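Local coordinates for tellurite resistance protein of COG3793 (Nostoc punctiforme, PDB 2OU3) that is of unknown detailed function but, as a TerB-family protein, is probably linked to tellurite resistance, and binds zinc and an indole aldehyde, at residues Asn15-Phe20 and Leu55-Ser60; Cys39-Gly44 and Thr73-Glu78; Ala93-Leu98 and Glu130-Gln135; Ala106-Gly109 and Lys114-Ala117. All coordinates share one frame; numbering follows the deposited sequence.

Interaction 1 of 4, residues Asn15-Phe20 and Leu55-Ser60; sequences NWFFGF and LGFCAS. With I3A (1H-indole-3-carbaldehyde), chain E.
Phe-17 and Phe-18, in the last turn of helix 4-18, both meet Phe-57 of helix 48-60. Phe-18 CB sits over the centre of the Phe-20 ring. CG lies anti to the carbonyl carbon (chi1 -51°), which places the ring against the bound indole-3-carbaldehyde with its tip at Phe-57. The ligand stands on edge over one face of the Phe-18 ring, its C2 above the centre, with Phe-18 CE1 3.5 Å from C2. The opposite face of the Phe-18 ring packs on Phe-17 CB. At the tip, Phe-18 CZ touches Phe-57 CZ at 3.6 Å, the rings meeting obliquely.

The three phenylalanines form an aromatic cluster in the buried core of this all-helical fold. Phe-57 also presents its edge to the face of Phe-17 in a T-shaped pair, with planes at 86°. Its CE1 stands over the centre of that ring, 4.0 Å from Phe-17 CD2. Trp-16 CD1 lies over the other face of Phe-17. Trp-61 meets both Phe-18 and Phe-57 edge-to-face. Gly-19, with positive phi, ends the helix. Phe-20 follows, and its ring edge reaches the ligand, with CE2 3.4 Å from C8. Trp-12 of the second subunit also meets Phe-57.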
loop_
_atom_site.group_PDB
_atom_site.type_symbol
_atom_site.label_atom_id
_atom_site.label_comp_id
_atom_site.label_asym_id
_atom_site.label_seq_id
_atom_site.Cartn_x
_atom_site.Cartn_y
_atom_site.Cartn_z
ATOM N N ASN A 15 -3.332 6.423 5.532
ATOM C CA ASN A 15 -4.665 6.605 4.928
ATOM C C ASN A 15 -4.999 5.510 3.890
ATOM O O ASN A 15 -6.137 5.014 3.817
ATOM C CB ASN A 15 -4.822 7.996 4.335
ATOM C CG ASN A 15 -6.185 8.211 3.742
ATOM O OD1 ASN A 15 -6.392 8.009 2.534
ATOM N ND2 ASN A 15 -7.144 8.558 4.586
ATOM N N TRP A 16 -4.001 5.136 3.091
ATOM C CA TRP A 16 -4.193 4.152 2.070
ATOM C C TRP A 16 -4.684 2.814 2.664
ATOM O O TRP A 16 -5.675 2.240 2.196
ATOM C CB TRP A 16 -2.918 3.940 1.244
ATOM C CG TRP A 16 -3.076 2.858 0.226
ATOM C CD1 TRP A 16 -2.637 1.543 0.336
ATOM C CD2 TRP A 16 -3.784 2.930 -1.014
ATOM N NE1 TRP A 16 -3.006 0.840 -0.779
ATOM C CE2 TRP A 16 -3.713 1.657 -1.615
ATOM C CE3 TRP A 16 -4.471 3.946 -1.682
ATOM C CZ2 TRP A 16 -4.311 1.385 -2.844
ATOM C CZ3 TRP A 16 -5.044 3.677 -2.897
ATOM C CH2 TRP A 16 -4.938 2.416 -3.482
ATOM N N PHE A 17 -3.991 2.311 3.675
ATOM C CA PHE A 17 -4.313 0.982 4.185
ATOM C C PHE A 17 -5.445 0.991 5.210
ATOM O O PHE A 17 -6.169 0.001 5.340
ATOM C CB PHE A 17 -3.080 0.358 4.828
ATOM C CG PHE A 17 -2.101 -0.182 3.830
ATOM C CD1 PHE A 17 -2.446 -1.243 3.012
ATOM C CD2 PHE A 17 -0.828 0.353 3.719
ATOM C CE1 PHE A 17 -1.537 -1.771 2.106
ATOM C CE2 PHE A 17 0.094 -0.181 2.794
ATOM C CZ PHE A 17 -0.272 -1.228 1.997
ATOM N N PHE A 18 -5.544 2.049 5.997
ATOM C CA PHE A 18 -6.478 2.023 7.139
ATOM C C PHE A 18 -7.600 3.057 7.092
ATOM O O PHE A 18 -8.537 2.958 7.895
ATOM C CB PHE A 18 -5.717 2.122 8.455
ATOM C CG PHE A 18 -4.599 1.122 8.563
ATOM C CD1 PHE A 18 -4.878 -0.217 8.725
ATOM C CD2 PHE A 18 -3.278 1.514 8.344
ATOM C CE1 PHE A 18 -3.861 -1.153 8.761
ATOM C CE2 PHE A 18 -2.225 0.590 8.405
ATOM C CZ PHE A 18 -2.522 -0.745 8.579
ATOM N N GLY A 19 -7.515 4.031 6.184
ATOM C CA GLY A 19 -8.527 5.083 6.063
ATOM C C GLY A 19 -8.378 6.239 7.036
ATOM O O GLY A 19 -9.221 7.165 7.077
ATOM N N PHE A 20 -7.311 6.205 7.839
ATOM C CA PHE A 20 -7.119 7.132 8.932
ATOM C C PHE A 20 -6.714 8.491 8.398
ATOM O O PHE A 20 -6.033 8.578 7.405
ATOM C CB PHE A 20 -5.997 6.622 9.856
ATOM C CG PHE A 20 -6.311 5.330 10.602
ATOM C CD1 PHE A 20 -7.597 4.803 10.683
ATOM C CD2 PHE A 20 -5.273 4.643 11.252
ATOM C CE1 PHE A 20 -7.859 3.608 11.385
ATOM C CE2 PHE A 20 -5.533 3.479 11.972
ATOM C CZ PHE A 20 -6.817 2.963 12.043
ATOM N N LEU A 55 6.731 -7.255 10.044
ATOM C CA LEU A 55 7.697 -6.200 10.356
ATOM C C LEU A 55 7.867 -5.249 9.188
ATOM O O LEU A 55 7.968 -4.028 9.379
ATOM C CB LEU A 55 9.055 -6.791 10.716
ATOM C CG LEU A 55 9.243 -7.522 12.037
ATOM C CD1 LEU A 55 10.685 -7.986 12.160
ATOM C CD2 LEU A 55 8.964 -6.641 13.145
ATOM N N GLY A 56 7.856 -5.802 7.973
ATOM C CA GLY A 56 7.983 -4.981 6.763
ATOM C C GLY A 56 6.759 -4.088 6.570
ATOM O O GLY A 56 6.869 -2.919 6.189
ATOM N N PHE A 57 5.583 -4.639 6.842
ATOM C CA PHE A 57 4.327 -3.906 6.742
ATOM C C PHE A 57 4.377 -2.762 7.747
ATOM O O PHE A 57 4.172 -1.620 7.392
ATOM C CB PHE A 57 3.192 -4.889 7.011
ATOM C CG PHE A 57 1.818 -4.314 6.939
ATOM C CD1 PHE A 57 1.472 -3.366 5.988
ATOM C CD2 PHE A 57 0.841 -4.811 7.800
ATOM C CE1 PHE A 57 0.176 -2.880 5.914
ATOM C CE2 PHE A 57 -0.463 -4.314 7.739
ATOM C CZ PHE A 57 -0.786 -3.363 6.813
ATOM N N CYS A 58 4.810 -3.062 8.978
ATOM C CA CYS A 58 4.876 -2.057 10.018
ATOM C C CYS A 58 5.912 -0.980 9.674
ATOM O O CYS A 58 5.643 0.219 9.771
ATOM C CB CYS A 58 5.158 -2.705 11.379
ATOM S SG CYS A 58 5.250 -1.534 12.756
ATOM N N ALA A 59 7.083 -1.399 9.205
ATOM C CA ALA A 59 8.143 -0.442 8.832
ATOM C C ALA A 59 7.697 0.522 7.749
ATOM O O ALA A 59 8.103 1.701 7.777
ATOM C CB ALA A 59 9.409 -1.175 8.380
ATOM N N SER A 60 6.879 0.034 6.803
ATOM C CA SER A 60 6.445 0.847 5.677
ATOM C C SER A 60 5.692 2.059 6.143
ATOM O O SER A 60 5.647 3.024 5.412
ATOM C CB SER A 60 5.578 0.070 4.685
ATOM O OG SER A 60 4.289 -0.152 5.190
HETATM O O I3A E . -0.583 1.927 13.527
HETATM C "C3'" I3A E . -1.158 1.313 12.632
HETATM C C3 I3A E . -2.582 0.959 12.848
HETATM C C2 I3A E . -3.365 0.334 11.915
HETATM N N I3A E . -4.623 0.195 12.457
HETATM C C8 I3A E . -4.682 0.705 13.704
HETATM C C9 I3A E . -3.363 1.246 14.055
HETATM C C4 I3A E . -3.141 1.877 15.289
HETATM C C5 I3A E . -4.181 1.941 16.186
HETATM C C6 I3A E . -5.454 1.437 15.872
HETATM C C7 I3A E . -5.686 0.836 14.645
#

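Interaction 2 of 4, residues Cys39-Gly44 and Thr73-Glu78; sequences CAKADG and TYEADE
Lys-41 NZ and Asp-77 OD1 are modelled only 2.4 Å apart. This is very short for a salt bridge, so the exact length is doubtful, although the pairing of the charges is clear. Lys-41 is the last residue of helix 26-41. Its CG lies opposite the backbone N (chi1 -167°), and the chain beyond is extended, which carries the ammonium across to the loop. The side chain crosses that of Asp-77 at a slant. On the way, CD passes 3.3 Å from Ala-76 O and 4.2 Å from Ala-76 CB.

The ammonium has a second acidic neighbour. Glu-75 OE1 is 3.8 Å from Lys-41 NZ, a long salt bridge. A water closes the gap. It accepts from Lys-41 NZ at 2.8 Å and from Ala-76 N, and it donates to Glu-75 OE1. The side chain of Glu-75 bends at chi2 to bring its carboxylate back toward the lysine. The three charged residues form a salt-bridge network, in which the two acids would probably stabilise the protonated lysine. Between Glu-75 and Asp-77, Ala-76 is the centre of an inverse gamma turn.

Ala-76 is buried against Leu-37 and Thr-38 of helix 26-41. The contact thus ties the end of that helix to the loop joining helices 65-73 and 80-84. On another side, Cys-39 and Ala-40 pack on helix 94-106.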
loop_
_atom_site.group_PDB
_atom_site.type_symbol
_atom_site.label_atom_id
_atom_site.label_comp_id
_atom_site.label_asym_id
_atom_site.label_seq_id
_atom_site.Cartn_x
_atom_site.Cartn_y
_atom_site.Cartn_z
ATOM N N CYS A 39 -2.265 -12.550 17.374
ATOM C CA CYS A 39 -3.370 -13.121 16.629
ATOM C C CYS A 39 -2.890 -14.163 15.608
ATOM O O CYS A 39 -3.422 -15.259 15.553
ATOM C CB CYS A 39 -4.143 -11.982 15.939
ATOM S SG CYS A 39 -5.868 -12.262 15.524
ATOM N N ALA A 40 -1.894 -13.800 14.805
ATOM C CA ALA A 40 -1.346 -14.703 13.800
ATOM C C ALA A 40 -0.739 -15.941 14.464
ATOM O O ALA A 40 -0.957 -17.060 14.008
ATOM C CB ALA A 40 -0.301 -14.005 12.966
ATOM N N LYS A 41 0.021 -15.736 15.540
ATOM C CA LYS A 41 0.653 -16.855 16.251
ATOM C C LYS A 41 -0.409 -17.715 16.952
ATOM O O LYS A 41 -0.345 -18.948 16.914
ATOM C CB LYS A 41 1.680 -16.337 17.249
ATOM C CG LYS A 41 2.608 -17.397 17.820
ATOM C CD LYS A 41 3.302 -16.876 19.072
ATOM C CE LYS A 41 4.372 -17.854 19.564
ATOM N NZ LYS A 41 5.327 -17.196 20.475
ATOM N N ALA A 42 -1.387 -17.044 17.559
ATOM C CA ALA A 42 -2.563 -17.687 18.139
ATOM C C ALA A 42 -2.135 -18.772 19.120
ATOM O O ALA A 42 -1.482 -18.477 20.122
ATOM C CB ALA A 42 -3.494 -18.240 17.045
ATOM N N ASP A 43 -2.491 -20.023 18.855
ATOM C CA ASP A 43 -2.050 -21.098 19.729
ATOM C C ASP A 43 -0.590 -21.366 19.411
ATOM O O ASP A 43 0.274 -21.371 20.295
ATOM N N GLY A 44 -0.327 -21.538 18.123
ATOM C CA GLY A 44 0.882 -22.192 17.669
ATOM C C GLY A 44 2.095 -21.313 17.571
ATOM O O GLY A 44 2.483 -20.687 18.541
ATOM N N THR A 73 12.348 -8.547 18.896
ATOM C CA THR A 73 12.595 -9.327 20.123
ATOM C C THR A 73 11.306 -9.744 20.850
ATOM O O THR A 73 11.332 -10.494 21.831
ATOM C CB THR A 73 13.465 -8.512 21.090
ATOM O OG1 THR A 73 12.781 -7.298 21.456
ATOM C CG2 THR A 73 14.814 -8.161 20.430
ATOM N N TYR A 74 10.165 -9.280 20.360
ATOM C CA TYR A 74 8.909 -9.547 21.019
ATOM C C TYR A 74 8.486 -10.996 20.849
ATOM O O TYR A 74 8.422 -11.524 19.733
ATOM C CB TYR A 74 7.824 -8.657 20.463
ATOM C CG TYR A 74 6.458 -8.807 21.128
ATOM C CD1 TYR A 74 6.231 -8.330 22.409
ATOM C CD2 TYR A 74 5.366 -9.313 20.416
ATOM C CE1 TYR A 74 4.970 -8.420 23.001
ATOM C CE2 TYR A 74 4.103 -9.415 21.002
ATOM C CZ TYR A 74 3.915 -8.954 22.283
ATOM O OH TYR A 74 2.681 -9.039 22.867
ATOM N N GLU A 75 8.187 -11.606 21.979
ATOM C CA GLU A 75 7.641 -12.939 22.037
ATOM C C GLU A 75 6.140 -12.761 22.216
ATOM O O GLU A 75 5.669 -12.283 23.260
ATOM C CB GLU A 75 8.238 -13.707 23.220
ATOM C CG GLU A 75 9.484 -14.526 22.858
ATOM C CD GLU A 75 9.127 -15.860 22.195
ATOM O OE1 GLU A 75 8.817 -15.867 20.981
ATOM O OE2 GLU A 75 9.157 -16.902 22.894
ATOM N N ALA A 76 5.393 -13.115 21.187
ATOM C CA ALA A 76 3.971 -12.831 21.147
ATOM C C ALA A 76 3.217 -13.897 21.919
ATOM O O ALA A 76 2.384 -14.606 21.356
ATOM C CB ALA A 76 3.486 -12.759 19.704
ATOM N N ASP A 77 3.506 -13.979 23.211
ATOM C CA ASP A 77 2.931 -14.991 24.078
ATOM C C ASP A 77 2.015 -14.393 25.143
ATOM O O ASP A 77 1.652 -15.078 26.101
ATOM C CB ASP A 77 4.058 -15.785 24.772
ATOM C CG ASP A 77 4.960 -16.534 23.784
ATOM O OD1 ASP A 77 4.487 -16.917 22.686
ATOM O OD2 ASP A 77 6.146 -16.750 24.131
ATOM N N GLU A 78 1.625 -13.130 24.970
ATOM C CA GLU A 78 0.721 -12.459 25.918
ATOM C C GLU A 78 -0.741 -12.724 25.559
ATOM O O GLU A 78 -1.026 -13.205 24.472
ATOM C CB GLU A 78 0.966 -10.959 25.910
ATOM C CG GLU A 78 2.436 -10.590 26.091
ATOM C CD GLU A 78 2.609 -9.100 26.260
ATOM O OE1 GLU A 78 2.575 -8.363 25.242
ATOM O OE2 GLU A 78 2.723 -8.677 27.426
HETATM O O HOH W 1 6.546 -15.164 18.978
#

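Interaction 3 of 4, residues Ala93-Leu98 and Glu130-Gln135; sequences AQRDIL and EEIVDQ. With I3A (1H-indole-3-carbaldehyde), chain E.
Arg-95 and Leu-98 of helix 94-106 pack on Ile-132 and Val-133 at the start of helix 130-154. The segment begins with Ala-93, the N-cap residue. Its methyl CB touches the bound indole-3-carbaldehyde, 3.6 Å from C7. Gln-94 opens the helix and bonds through NE2 to Ser-91 O.

Arg-95 comes next. Its chain is extended from CG to NE and crosses the side chain of Ile-132 at about a right angle. Ile-132 CG2 lies over one face of the guanidinium, toward its rim, and is 3.6 Å from Arg-95 NE. Ile-132 CD1 sits near Arg-95 NH1 and NH2. The methyl and ethyl branches of the isoleucine simply pack against the flat guanidinium. The polar end of the arginine is held by the second subunit, where Leu-153 O accepts from NH1.

The arrangement is helix-on-helix packing in an all-alpha fold, and the same stretch of helix 94-106 also lines the ligand pocket. Asp-96 serves the pocket. A chi1 of -179° extends Asp-96 away from its own N and aims the carboxylate at the ligand. OD2 accepts from the indole N at 2.8 Å in a nearly straight bond (165°). Tyr-155 of the second subunit also bonds to OD2, while Tyr-32 OH bonds to OD1. These partners fix the carboxylate's rotation.

Ile-97 packs on Tyr-32 and Ser-35 of helix 26-41. Leu-98 returns to the contact. Its CD2 meets both Val-133 methyls, with CG2 at 4.1 Å, and the two side chains cross nearly at right angles. Ile-119 of helix 113-126 also packs on Leu-98.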
loop_
_atom_site.group_PDB
_atom_site.type_symbol
_atom_site.label_atom_id
_atom_site.label_comp_id
_atom_site.label_asym_id
_atom_site.label_seq_id
_atom_site.Cartn_x
_atom_site.Cartn_y
_atom_site.Cartn_z
ATOM N N ALA A 93 -9.969 -1.718 17.075
ATOM C CA ALA A 93 -9.299 -2.162 15.865
ATOM C C ALA A 93 -9.439 -3.664 15.634
ATOM O O ALA A 93 -8.677 -4.254 14.879
ATOM C CB ALA A 93 -7.809 -1.781 15.952
ATOM N N GLN A 94 -10.438 -4.284 16.261
ATOM C CA GLN A 94 -10.542 -5.753 16.254
ATOM C C GLN A 94 -10.559 -6.356 14.851
ATOM O O GLN A 94 -9.844 -7.309 14.591
ATOM C CB GLN A 94 -11.762 -6.227 17.047
ATOM C CG GLN A 94 -11.636 -6.063 18.589
ATOM C CD GLN A 94 -11.997 -4.678 19.094
ATOM O OE1 GLN A 94 -12.232 -3.741 18.315
ATOM N NE2 GLN A 94 -12.027 -4.535 20.416
ATOM N N ARG A 95 -11.380 -5.811 13.949
ATOM C CA ARG A 95 -11.487 -6.380 12.599
ATOM C C ARG A 95 -10.216 -6.118 11.790
ATOM O O ARG A 95 -9.770 -6.943 11.008
ATOM C CB ARG A 95 -12.680 -5.821 11.857
ATOM C CG ARG A 95 -14.018 -6.166 12.511
ATOM C CD ARG A 95 -15.150 -5.576 11.695
ATOM N NE ARG A 95 -16.430 -5.734 12.361
ATOM C CZ ARG A 95 -17.601 -5.515 11.775
ATOM N NH1 ARG A 95 -17.685 -5.118 10.514
ATOM N NH2 ARG A 95 -18.691 -5.708 12.456
ATOM N N ASP A 96 -9.654 -4.943 12.010
ATOM C CA ASP A 96 -8.435 -4.490 11.378
ATOM C C ASP A 96 -7.280 -5.431 11.791
ATOM O O ASP A 96 -6.527 -5.918 10.961
ATOM C CB ASP A 96 -8.263 -3.039 11.835
ATOM C CG ASP A 96 -7.040 -2.325 11.260
ATOM O OD1 ASP A 96 -6.220 -2.922 10.516
ATOM O OD2 ASP A 96 -6.967 -1.095 11.566
ATOM N N ILE A 97 -7.173 -5.705 13.086
ATOM C CA ILE A 97 -6.156 -6.591 13.589
ATOM C C ILE A 97 -6.299 -7.973 12.896
ATOM O O ILE A 97 -5.313 -8.573 12.468
ATOM C CB ILE A 97 -6.297 -6.785 15.156
ATOM C CG1 ILE A 97 -5.856 -5.521 15.936
ATOM C CG2 ILE A 97 -5.517 -8.035 15.631
ATOM C CD1 ILE A 97 -6.456 -5.411 17.380
ATOM N N LEU A 98 -7.528 -8.476 12.844
ATOM C CA LEU A 98 -7.791 -9.836 12.294
ATOM C C LEU A 98 -7.367 -9.937 10.851
ATOM O O LEU A 98 -6.722 -10.900 10.451
ATOM C CB LEU A 98 -9.267 -10.187 12.433
ATOM C CG LEU A 98 -9.512 -11.701 12.353
ATOM C CD1 LEU A 98 -9.075 -12.214 13.735
ATOM C CD2 LEU A 98 -10.945 -12.105 12.083
ATOM N N GLU A 130 -18.772 -14.838 13.415
ATOM C CA GLU A 130 -18.313 -15.682 12.305
ATOM C C GLU A 130 -18.605 -15.096 10.949
ATOM O O GLU A 130 -17.774 -15.203 10.029
ATOM C CB GLU A 130 -18.966 -17.060 12.371
ATOM C CG GLU A 130 -18.577 -18.033 11.219
ATOM C CD GLU A 130 -17.145 -18.480 11.297
ATOM O OE1 GLU A 130 -16.464 -18.230 12.312
ATOM O OE2 GLU A 130 -16.698 -19.112 10.339
ATOM N N GLU A 131 -19.789 -14.528 10.760
ATOM C CA GLU A 131 -20.095 -13.942 9.455
ATOM C C GLU A 131 -19.050 -12.900 9.073
ATOM O O GLU A 131 -18.659 -12.801 7.911
ATOM C CB GLU A 131 -21.497 -13.306 9.414
ATOM C CG GLU A 131 -21.767 -12.571 8.091
ATOM N N ILE A 132 -18.590 -12.127 10.062
ATOM C CA ILE A 132 -17.601 -11.079 9.813
ATOM C C ILE A 132 -16.234 -11.708 9.527
ATOM O O ILE A 132 -15.554 -11.313 8.556
ATOM C CB ILE A 132 -17.530 -10.012 10.967
ATOM C CG1 ILE A 132 -18.864 -9.260 11.091
ATOM C CG2 ILE A 132 -16.391 -8.968 10.706
ATOM C CD1 ILE A 132 -19.317 -8.534 9.775
ATOM N N VAL A 133 -15.834 -12.683 10.331
ATOM C CA VAL A 133 -14.616 -13.452 10.030
ATOM C C VAL A 133 -14.616 -13.971 8.568
ATOM O O VAL A 133 -13.641 -13.769 7.833
ATOM C CB VAL A 133 -14.415 -14.647 10.975
ATOM C CG1 VAL A 133 -13.075 -15.358 10.617
ATOM C CG2 VAL A 133 -14.438 -14.182 12.446
ATOM N N ASP A 134 -15.689 -14.650 8.165
ATOM C CA ASP A 134 -15.816 -15.160 6.787
ATOM C C ASP A 134 -15.662 -14.042 5.753
ATOM O O ASP A 134 -15.003 -14.212 4.734
ATOM C CB ASP A 134 -17.125 -15.954 6.612
ATOM C CG ASP A 134 -17.078 -17.289 7.315
ATOM O OD1 ASP A 134 -15.969 -17.769 7.507
ATOM O OD2 ASP A 134 -18.109 -17.831 7.762
ATOM N N GLN A 135 -16.238 -12.878 6.027
ATOM C CA GLN A 135 -16.109 -11.741 5.131
ATOM C C GLN A 135 -14.692 -11.198 5.046
ATOM O O GLN A 135 -14.241 -10.808 3.950
ATOM C CB GLN A 135 -17.085 -10.620 5.522
ATOM C CG GLN A 135 -18.535 -10.951 5.136
ATOM C CD GLN A 135 -19.538 -10.017 5.766
ATOM O OE1 GLN A 135 -19.229 -8.876 6.034
ATOM N NE2 GLN A 135 -20.760 -10.505 5.999
HETATM O O I3A E . -0.583 1.927 13.527
HETATM C "C3'" I3A E . -1.158 1.313 12.632
HETATM C C3 I3A E . -2.582 0.959 12.848
HETATM C C2 I3A E . -3.365 0.334 11.915
HETATM N N I3A E . -4.623 0.195 12.457
HETATM C C8 I3A E . -4.682 0.705 13.704
HETATM C C9 I3A E . -3.363 1.246 14.055
HETATM C C4 I3A E . -3.141 1.877 15.289
HETATM C C5 I3A E . -4.181 1.941 16.186
HETATM C C6 I3A E . -5.454 1.437 15.872
HETATM C C7 I3A E . -5.686 0.836 14.645
#

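Interaction 4 of 4, residues Ala106-Gly109 and Lys114-Ala117; sequences AADG and KEKA. With ZN (zinc ion), chain C.
A zinc site brings Asp-108 and Glu-115 together. Asp-108 OD1 binds the zinc at 1.9 Å, and Glu-115 OE2 binds it at 2.0 Å. The two oxygens stand on opposite sides of the metal, at about 174° to each other. Each carboxylate uses one oxygen. The planes of the two groups are turned 69° apart.

Two waters take neighbouring positions at right angles to that line. Glu-50 OE2 and Ser-105 O complete six ligands, all oxygen. One water binds the zinc at 2.3 Å and donates to Asp-108 OD2. The other donates to Gly-109 O at 2.6 Å and to Glu-115 OE1 at 2.7 Å. The second oxygen of each carboxylate is therefore used to steady a zinc-bound water.

Helices 94-106 and 113-126 and their loop supply three protein ligands; Glu-50 comes from helix 48-60. Ala-106 to Gly-109 form a type I beta turn after helix 94-106, closed by Gly-109 N to Ala-106 O at 3.1 Å. Glu-115 comes from helix 113-126, with its chain extended beyond CG to reach the metal. Asp-108 has CG between its backbone N and carbonyl carbon (chi1 66°), which swings the carboxylate toward the zinc. Gly-109 has backbone angles that suit a residue without a side chain. Glu-115 OE1 also has a weak bond from His-112 N in the connecting loop. Ser-47 OG makes a weak bond to Asp-108 OD2.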
loop_
_atom_site.group_PDB
_atom_site.type_symbol
_atom_site.label_atom_id
_atom_site.label_comp_id
_atom_site.label_asym_id
_atom_site.label_seq_id
_atom_site.Cartn_x
_atom_site.Cartn_y
_atom_site.Cartn_z
ATOM N N ALA A 106 -0.944 -15.689 5.749
ATOM C CA ALA A 106 -0.865 -16.060 4.339
ATOM C C ALA A 106 0.526 -15.852 3.745
ATOM O O ALA A 106 0.794 -16.348 2.660
ATOM C CB ALA A 106 -1.886 -15.222 3.524
ATOM N N ALA A 107 1.411 -15.124 4.439
ATOM C CA ALA A 107 2.684 -14.653 3.862
ATOM C C ALA A 107 3.618 -15.786 3.506
ATOM O O ALA A 107 4.446 -15.647 2.613
ATOM C CB ALA A 107 3.416 -13.672 4.834
ATOM N N ASP A 108 3.505 -16.891 4.230
ATOM C CA ASP A 108 4.359 -18.039 4.009
ATOM C C ASP A 108 3.620 -19.184 3.301
ATOM O O ASP A 108 4.039 -20.327 3.394
ATOM C CB ASP A 108 4.971 -18.523 5.340
ATOM C CG ASP A 108 3.939 -19.086 6.318
ATOM O OD1 ASP A 108 2.722 -18.734 6.290
ATOM O OD2 ASP A 108 4.362 -19.884 7.164
ATOM N N GLY A 109 2.521 -18.865 2.619
ATOM C CA GLY A 109 1.737 -19.854 1.888
ATOM C C GLY A 109 0.255 -19.789 2.181
ATOM O O GLY A 109 -0.163 -19.245 3.199
ATOM N N LYS A 114 -5.597 -25.357 9.882
ATOM C CA LYS A 114 -5.038 -24.939 11.170
ATOM C C LYS A 114 -5.118 -23.419 11.350
ATOM O O LYS A 114 -5.609 -22.920 12.380
ATOM C CB LYS A 114 -3.572 -25.353 11.290
ATOM C CG LYS A 114 -3.308 -26.761 11.835
ATOM C CD LYS A 114 -1.791 -26.944 12.043
ATOM C CE LYS A 114 -1.434 -28.233 12.767
ATOM N NZ LYS A 114 -0.005 -28.235 13.215
ATOM N N GLU A 115 -4.641 -22.683 10.345
ATOM C CA GLU A 115 -4.590 -21.230 10.437
ATOM C C GLU A 115 -6.008 -20.658 10.418
ATOM O O GLU A 115 -6.298 -19.685 11.107
ATOM C CB GLU A 115 -3.716 -20.623 9.320
ATOM C CG GLU A 115 -2.200 -20.756 9.553
ATOM C CD GLU A 115 -1.387 -20.342 8.347
ATOM O OE1 GLU A 115 -1.703 -20.816 7.244
ATOM O OE2 GLU A 115 -0.427 -19.547 8.496
ATOM N N LYS A 116 -6.907 -21.263 9.653
ATOM C CA LYS A 116 -8.297 -20.823 9.694
ATOM C C LYS A 116 -8.942 -21.052 11.078
ATOM O O LYS A 116 -9.746 -20.217 11.571
ATOM C CB LYS A 116 -9.086 -21.469 8.550
ATOM C CG LYS A 116 -8.618 -20.945 7.190
ATOM C CD LYS A 116 -9.402 -21.501 6.036
ATOM C CE LYS A 116 -8.769 -21.080 4.707
ATOM N NZ LYS A 116 -9.708 -21.210 3.562
ATOM N N ALA A 117 -8.580 -22.167 11.705
ATOM C CA ALA A 117 -9.031 -22.490 13.072
ATOM C C ALA A 117 -8.509 -21.480 14.123
ATOM O O ALA A 117 -9.273 -20.984 14.963
ATOM C CB ALA A 117 -8.617 -23.911 13.439
HETATM ZN ZN ZN C . 1.103 -19.110 7.314
HETATM O O HOH W 2 2.315 -20.876 8.117
HETATM O O HOH W 3 0.356 -20.204 5.557
#

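The four contacts join most of the helices of this all-alpha chain. Interaction 1 closes before interaction 3 opens, and the segments of interactions 1 and 2 alternate along the chain. Interaction 4 is nested inside the loop closed by interaction 3. Interactions 1 and 3 have centres about 18 Å apart but touch through Phe-18 and Asp-96. Both line the indole-3-carbaldehyde pocket and both meet the second subunit. Interactions 2 and 3 touch where Cys-39 packs on Leu-98. Interaction 4, the zinc site, is on the opposite side of the chain's centre from interaction 1, with centres about 21 Å apart. Metal and ligand sites are thus separate, with helix 94-106 running between them.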